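Local structure of pterin-4-alpha-carbinolamine dehydratase MoaB2 (Mycobacterium marinum, 3RFQ) at residues D46-H49 with S50-V54; D77-N80 with A81-A85; I122-A125 with I126-S129; D165-A168 with T169-P172. The protein probably takes part in molybdenum cofactor biosynthesis as a member of the MogA/MoaB family of molybdopterin-binding proteins, and may act as a pterin-4-alpha-carbinolamine dehydratase. All coordinates share one frame; numbering follows the deposited sequence.

Contact 1 (D46-H49 with S50-V54); sequences DEDH and SGPLV
Asp48 folds its carboxylate over the start of helix 51-60 and meets the backbone of Ser50 and Gly51. With CG anti to the backbone N (chi1 170°), the side chain is carried beside its own carbonyl carbon, which brings OD1 to the amides of Ser50 and Gly51. OD1 does the gripping: Gly51 N donates to Asp48 OD1 at 2.8 Å in a nearly straight bond, arriving on the syn side, 26° out of the carboxylate plane. Ser50 N reaches the same oxygen, but the N-H...O angle is only 125° and the bond is weak. This is helix capping by an aspartate, and the N-H groups at the start of the helix would probably stabilise the negative charge. Pro52 lies alongside, with CD 3.6 Å from Asp48 O and 3.8 Å from Asp48 OD2. CB of His49 leads away from the segment 50-54, and His49 O accepts from Arg160 NH1. Beyond the cap, Leu53 packs on Arg160, Val163 and Arg164 of helix 160-180, Val54 on strands 31-38 and 92-96, and Asp48 itself on Val37 of strand 31-38 and on Thr42 of helix 40-43.

Contact 2 (D77-N80 with A81-A85); sequences DIRN and ALNTA
Asp77 meets Ala81 through the backbone: Ala81 N donates to Asp77 O at 3.0 Å. Ile78 is joined to Leu82 twice over. Its carbonyl accepts from Leu82 N, while the two side chains run side by side in the same direction, Ile78 CG2 touching Leu82 CD1 at 4.1 Å. Chi1 of -58° in Ile78 sets CG2 anti to the backbone N, within reach of that leucine. These i to i+4 pairs belong to the amphipathic helix 75-87, whose apolar face lies against the central sheet: Ile78 touches Val38, Leu82 touches Val93, and both also touch helix 107-114. Arg79 and Asn83 also lie side by side, pointing the same way, with Arg79 CG 4.1 Å from Asn83 ND2 and the guanidinium and amide planes 43° apart. The arginine bends at chi3, and its NH2 forms a salt bridge with Glu75, one turn back. Asn80 O is gripped by two donors of Thr84, N at 3.1 Å and OG1 at 3.0 Å, which approach from opposite faces of the carbonyl plane. A water bridges the side chains of Asn80 and Asn83, donating to Asn80 OD1 and accepting from Asn83 ND2 at 3.0 Å.

Contact 3 (I122-A125 with I126-S129); sequences IAEA and IRAS. With NA (sodium ion), chain F.
Ala125 O accepts from Ser129 N at 3.0 Å, anchoring the residue whose hydroxyl binds sodium: Ser129 OG lies 2.5 Å from the metal ion. That oxygen stands anti to the backbone N (chi1 -179°), while the carbonyl of the same serine accepts a hydrogen bond from a water that also binds the ion. Asp165 of helix 160-180 is a further ligand, and Ser129 and Asp165 of the fourth subunit complete the protein part of the site. Two residues before Ser129, Arg127 curls its guanidinium over the backbone by a bend at chi3, with Ala123 O 3.6 Å above the centre of one face and Ala123 CB 3.8 Å from Arg127 NH1. Helix 120-132 is thus an interface helix: Arg127, whose NH2 also holds Ser141 O of its own chain, forms a salt bridge through NH1 with Glu124 of the third subunit, and Glu124 OE2 forms the matching one with Arg127 of the second subunit. On the inner face, Ile122 and Ile126 lie side by side and point the same way, Ile122 CG2 touching Ile126 CD1 at 3.6 Å. Behind them stand Val154 and Leu156 of strand 151-156, against Ile126, and Leu170 of helix 160-180, against Ile122.

Contact 4 (D165-A168 with T169-P172); sequences DGMA and TLNP. With NA (sodium ion), chain F.
Chi1 of -171° places the carboxylate of Asp165 beside its own carbonyl carbon, and chi1 of -69° turns Thr169 OG1 anti to its carbonyl carbon, which puts Asp165 OD1 on the sodium and Thr169 OG1 on a water bound to it. Asp165 O accepts from Thr169 N at 3.1 Å, the backbone bond that fixes the spacing of the two residues. The water links Thr169 OG1 to the backbone oxygen of Asp165. It binds the metal ion at 2.4 Å, lies 2.8 Å from Thr169 OG1 and donates a weak bond to Asp165 O. Asp165 OD1 coordinates sodium directly, though at a long 2.9 Å. One residue on from Thr169, Leu170 N donates to Gly166 O at 2.9 Å. Met167 and Leu170 line the buried face, with Met167 SD 4.3 Å from Leu170 CD2; the methionine packs on Leu57 and Leu58 of helix 51-60, and Leu170 on Ile122 of helix 120-132. Asn171 N closes on Met167 O, while its amide is bridged by a water to the previous turn: the water accepts from Asn171 ND2 and donates to Ala168 O. That carbonyl faces Pro172, whose ring nitrogen has no proton to give, and the helix is kinked there; Pro172 CD sits 3.6 Å from Ala168 O. Asp165 of the fourth subunit binds the same ion, so two carboxylates share one sodium across the interface, and the cation would probably offset the repulsion between their negative charges.

The four contacts follow one another along a single chain, contact 1 at the loop leading into helix 51-60 and the others within helices 75-87, 120-132 and 160-180, which pack around one mixed sheet in the probable molybdopterin-binding domain. Contacts 3 and 4 form a pair, their centres about 9 Å apart: they touch through Ser129 and Asp165, and Ala125 packs on Thr169. They share the sodium ion and its four waters, at the meeting with the fourth subunit. Contact 1 comes within about 4 Å of contact 4 at nearest atoms without touching it. Contact 2 lies across the chain's centre from contacts 3 and 4, its centre about 23 Å from that of contact 4. Contacts 3 and 4 meet other subunits, whereas contacts 1 and 2 touch none.

Contact 1 (D46-H49 with S50-V54)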
# COMPACT_ATOMS: atom_id res chain seq x y z
N ASP C 46 18.04 -34.20 3.13
CA ASP C 46 18.24 -33.41 1.90
C ASP C 46 18.89 -32.07 2.24
O ASP C 46 18.72 -31.56 3.35
CB ASP C 46 16.92 -33.13 1.19
CG ASP C 46 16.62 -34.10 0.05
OD1 ASP C 46 17.32 -35.13 -0.09
OD2 ASP C 46 15.67 -33.82 -0.71
N GLU C 47 19.62 -31.53 1.27
CA GLU C 47 20.31 -30.26 1.44
C GLU C 47 19.32 -29.16 1.85
O GLU C 47 18.30 -28.96 1.19
CB GLU C 47 21.06 -29.86 0.17
CG GLU C 47 22.02 -28.67 0.39
CD GLU C 47 22.52 -28.06 -0.91
OE1 GLU C 47 22.52 -28.75 -1.95
OE2 GLU C 47 22.92 -26.87 -0.89
N ASP C 48 19.63 -28.50 2.96
CA ASP C 48 18.82 -27.41 3.47
C ASP C 48 19.17 -26.11 2.76
O ASP C 48 20.29 -25.61 2.89
CB ASP C 48 19.02 -27.26 4.99
CG ASP C 48 18.38 -25.99 5.55
OD1 ASP C 48 17.58 -25.32 4.85
OD2 ASP C 48 18.69 -25.67 6.71
N HIS C 49 18.20 -25.57 2.03
CA HIS C 49 18.39 -24.34 1.26
C HIS C 49 17.98 -23.09 2.03
O HIS C 49 18.50 -22.00 1.76
CB HIS C 49 17.65 -24.43 -0.08
CG HIS C 49 18.23 -25.44 -1.03
ND1 HIS C 49 17.53 -26.54 -1.48
CD2 HIS C 49 19.45 -25.51 -1.62
CE1 HIS C 49 18.29 -27.24 -2.31
NE2 HIS C 49 19.46 -26.64 -2.41
N SER C 50 17.11 -23.25 3.03
CA SER C 50 16.58 -22.10 3.78
C SER C 50 17.38 -21.69 5.02
O SER C 50 17.57 -20.50 5.25
CB SER C 50 15.12 -22.34 4.16
OG SER C 50 14.32 -22.44 3.00
N GLY C 51 17.80 -22.66 5.83
CA GLY C 51 18.55 -22.39 7.05
C GLY C 51 19.68 -21.38 6.86
O GLY C 51 19.68 -20.34 7.54
N PRO C 52 20.63 -21.66 5.94
CA PRO C 52 21.77 -20.71 5.81
C PRO C 52 21.35 -19.30 5.42
O PRO C 52 21.98 -18.31 5.86
CB PRO C 52 22.67 -21.34 4.72
CG PRO C 52 22.33 -22.85 4.74
CD PRO C 52 20.83 -22.90 5.16
N LEU C 53 20.30 -19.20 4.60
CA LEU C 53 19.86 -17.88 4.14
C LEU C 53 19.23 -17.09 5.30
O LEU C 53 19.60 -15.92 5.55
CB LEU C 53 18.92 -17.98 2.93
CG LEU C 53 18.31 -16.65 2.46
CD1 LEU C 53 19.38 -15.59 2.12
CD2 LEU C 53 17.33 -16.85 1.30
N VAL C 54 18.30 -17.71 6.01
CA VAL C 54 17.68 -17.05 7.18
C VAL C 54 18.77 -16.69 8.20
O VAL C 54 18.71 -15.64 8.80
CB VAL C 54 16.50 -17.89 7.83
CG1 VAL C 54 15.81 -17.09 8.95
CG2 VAL C 54 15.45 -18.24 6.76

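Contact 2 (D77-N80 with A81-A85)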
# COMPACT_ATOMS: atom_id res chain seq x y z
N ASP C 77 5.96 -32.25 15.96
CA ASP C 77 7.38 -31.96 15.80
C ASP C 77 7.63 -30.46 15.74
O ASP C 77 8.55 -29.97 16.41
CB ASP C 77 8.01 -32.72 14.62
CG ASP C 77 8.05 -34.25 14.86
OD1 ASP C 77 7.86 -34.70 16.02
OD2 ASP C 77 8.28 -35.01 13.89
N ILE C 78 6.80 -29.75 14.99
CA ILE C 78 6.91 -28.30 14.89
C ILE C 78 6.69 -27.66 16.26
O ILE C 78 7.50 -26.86 16.71
CB ILE C 78 5.94 -27.70 13.86
CG1 ILE C 78 6.18 -28.30 12.48
CG2 ILE C 78 6.11 -26.20 13.81
CD1 ILE C 78 5.06 -27.99 11.49
N ARG C 79 5.63 -28.07 16.94
CA ARG C 79 5.30 -27.57 18.26
C ARG C 79 6.41 -27.81 19.29
O ARG C 79 6.77 -26.92 20.08
CB ARG C 79 4.00 -28.20 18.72
CG ARG C 79 3.39 -27.63 19.96
CD ARG C 79 2.06 -28.34 20.23
NE ARG C 79 1.04 -27.84 19.31
CZ ARG C 79 0.08 -28.59 18.76
NH1 ARG C 79 0.05 -29.90 19.03
NH2 ARG C 79 -0.81 -28.04 17.92
N ASN C 80 6.98 -29.01 19.28
CA ASN C 80 8.11 -29.31 20.16
C ASN C 80 9.34 -28.46 19.89
O ASN C 80 10.02 -28.05 20.83
CB ASN C 80 8.48 -30.79 20.13
CG ASN C 80 7.48 -31.67 20.87
OD1 ASN C 80 6.42 -31.20 21.32
ND2 ASN C 80 7.81 -32.96 21.00
N ALA C 81 9.65 -28.21 18.61
CA ALA C 81 10.80 -27.38 18.28
C ALA C 81 10.59 -25.95 18.80
O ALA C 81 11.53 -25.32 19.31
CB ALA C 81 11.06 -27.38 16.79
N LEU C 82 9.37 -25.44 18.69
CA LEU C 82 9.07 -24.09 19.14
C LEU C 82 9.10 -23.96 20.64
O LEU C 82 9.62 -22.95 21.15
CB LEU C 82 7.73 -23.58 18.60
CG LEU C 82 7.56 -23.55 17.08
CD1 LEU C 82 6.08 -23.33 16.75
CD2 LEU C 82 8.46 -22.48 16.46
N ASN C 83 8.54 -24.95 21.35
CA ASN C 83 8.50 -24.93 22.81
C ASN C 83 9.91 -24.95 23.41
O ASN C 83 10.21 -24.22 24.36
CB ASN C 83 7.69 -26.11 23.36
CG ASN C 83 6.17 -25.82 23.45
OD1 ASN C 83 5.73 -24.67 23.57
ND2 ASN C 83 5.36 -26.89 23.44
N THR C 84 10.77 -25.78 22.83
CA THR C 84 12.17 -25.88 23.25
C THR C 84 12.86 -24.51 23.12
O THR C 84 13.52 -24.06 24.06
CB THR C 84 12.91 -26.96 22.42
OG1 THR C 84 12.31 -28.22 22.71
CG2 THR C 84 14.39 -27.03 22.76
N ALA C 85 12.66 -23.84 21.98
CA ALA C 85 13.23 -22.49 21.80
C ALA C 85 12.69 -21.49 22.82
O ALA C 85 13.45 -20.73 23.42
CB ALA C 85 13.02 -21.99 20.39
O HOH W 1 6.69 -29.61 23.18

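Contact 3 (I122-A125 with I126-S129)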
# COMPACT_ATOMS: atom_id res chain seq x y z
N ILE C 122 2.36 -7.88 12.06
CA ILE C 122 3.51 -8.49 11.43
C ILE C 122 3.07 -9.35 10.25
O ILE C 122 3.55 -9.15 9.13
CB ILE C 122 4.39 -9.30 12.43
CG1 ILE C 122 5.15 -8.37 13.38
CG2 ILE C 122 5.41 -10.19 11.67
CD1 ILE C 122 5.77 -9.08 14.59
N ALA C 123 2.17 -10.30 10.50
CA ALA C 123 1.60 -11.15 9.44
C ALA C 123 0.95 -10.31 8.32
O ALA C 123 1.07 -10.65 7.12
CB ALA C 123 0.59 -12.16 10.02
N GLU C 124 0.28 -9.21 8.69
CA GLU C 124 -0.33 -8.37 7.66
C GLU C 124 0.71 -7.67 6.80
O GLU C 124 0.50 -7.49 5.61
CB GLU C 124 -1.27 -7.31 8.25
CG GLU C 124 -2.41 -7.86 9.05
CD GLU C 124 -3.09 -6.82 9.90
OE1 GLU C 124 -2.67 -5.62 9.90
OE2 GLU C 124 -4.08 -7.19 10.56
N ALA C 125 1.82 -7.24 7.41
CA ALA C 125 2.83 -6.49 6.69
C ALA C 125 3.57 -7.44 5.76
O ALA C 125 3.86 -7.07 4.64
CB ALA C 125 3.82 -5.75 7.67
N ILE C 126 3.84 -8.66 6.23
CA ILE C 126 4.52 -9.67 5.41
C ILE C 126 3.64 -10.00 4.19
O ILE C 126 4.13 -10.01 3.05
CB ILE C 126 4.89 -10.95 6.25
CG1 ILE C 126 6.10 -10.66 7.15
CG2 ILE C 126 5.19 -12.15 5.32
CD1 ILE C 126 6.20 -11.55 8.38
N ARG C 127 2.34 -10.19 4.41
CA ARG C 127 1.45 -10.53 3.31
C ARG C 127 1.30 -9.37 2.33
O ARG C 127 1.35 -9.60 1.10
CB ARG C 127 0.09 -11.01 3.79
CG ARG C 127 0.08 -12.44 4.38
CD ARG C 127 -1.36 -12.97 4.54
NE ARG C 127 -2.00 -12.28 5.68
CZ ARG C 127 -1.94 -12.71 6.94
NH1 ARG C 127 -2.53 -12.01 7.91
NH2 ARG C 127 -1.31 -13.86 7.24
N ALA C 128 1.10 -8.15 2.85
CA ALA C 128 0.92 -7.01 1.94
C ALA C 128 2.16 -6.80 1.09
O ALA C 128 2.08 -6.50 -0.12
CB ALA C 128 0.55 -5.72 2.69
N SER C 129 3.32 -6.91 1.71
CA SER C 129 4.57 -6.76 0.95
C SER C 129 4.76 -7.88 -0.08
O SER C 129 5.19 -7.66 -1.24
CB SER C 129 5.76 -6.78 1.91
OG SER C 129 6.92 -6.62 1.18
NA NA F . 8.83 -5.35 0.09
O HOH W 2 6.81 -5.41 -1.67
O HOH W 3 9.69 -6.13 2.21
O HOH W 4 7.93 -3.44 1.92
O HOH W 5 10.02 -5.69 -1.87

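Contact 4 (D165-A168 with T169-P172)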
# COMPACT_ATOMS: atom_id res chain seq x y z
N ASP C 165 11.86 -11.57 1.20
CA ASP C 165 10.95 -10.44 1.35
C ASP C 165 10.37 -10.37 2.77
O ASP C 165 10.27 -9.27 3.33
CB ASP C 165 9.86 -10.46 0.28
CG ASP C 165 9.04 -9.18 0.27
OD1 ASP C 165 9.57 -8.11 -0.10
OD2 ASP C 165 7.84 -9.24 0.63
N GLY C 166 10.01 -11.52 3.35
CA GLY C 166 9.55 -11.60 4.74
C GLY C 166 10.54 -10.99 5.71
O GLY C 166 10.15 -10.25 6.60
N MET C 167 11.82 -11.30 5.55
CA MET C 167 12.87 -10.79 6.44
C MET C 167 13.07 -9.28 6.28
O MET C 167 13.29 -8.60 7.26
CB MET C 167 14.21 -11.53 6.22
CG MET C 167 14.24 -12.98 6.73
SD MET C 167 13.81 -13.20 8.48
CE MET C 167 15.08 -12.23 9.30
N ALA C 168 12.99 -8.77 5.04
CA ALA C 168 13.09 -7.32 4.79
C ALA C 168 12.00 -6.56 5.57
O ALA C 168 12.24 -5.49 6.16
CB ALA C 168 12.95 -7.03 3.28
N THR C 169 10.80 -7.13 5.57
CA THR C 169 9.66 -6.56 6.28
C THR C 169 9.79 -6.74 7.80
O THR C 169 9.46 -5.82 8.56
CB THR C 169 8.33 -7.19 5.74
OG1 THR C 169 8.12 -6.72 4.40
CG2 THR C 169 7.14 -6.83 6.58
N LEU C 170 10.29 -7.90 8.23
CA LEU C 170 10.43 -8.20 9.65
C LEU C 170 11.50 -7.32 10.36
O LEU C 170 11.30 -6.94 11.53
CB LEU C 170 10.76 -9.69 9.86
CG LEU C 170 10.74 -10.11 11.34
CD1 LEU C 170 9.36 -9.87 11.98
CD2 LEU C 170 11.13 -11.56 11.47
N ASN C 171 12.60 -7.00 9.66
CA ASN C 171 13.72 -6.28 10.24
C ASN C 171 13.29 -5.13 11.17
O ASN C 171 13.61 -5.16 12.35
CB ASN C 171 14.67 -5.73 9.16
CG ASN C 171 15.51 -6.81 8.52
OD1 ASN C 171 15.74 -7.89 9.10
ND2 ASN C 171 15.98 -6.52 7.30
N PRO C 172 12.51 -4.14 10.67
CA PRO C 172 12.23 -3.03 11.61
C PRO C 172 11.20 -3.41 12.70
O PRO C 172 10.98 -2.64 13.63
CB PRO C 172 11.66 -1.94 10.70
CG PRO C 172 10.98 -2.74 9.57
CD PRO C 172 11.93 -3.90 9.33
NA NA F . 8.83 -5.35 0.09
O HOH W 3 9.69 -6.13 2.21
O HOH W 6 14.73 -4.22 5.97
O HOH W 4 7.93 -3.44 1.92
O HOH W 5 10.02 -5.69 -1.87
O HOH W 2 6.81 -5.41 -1.67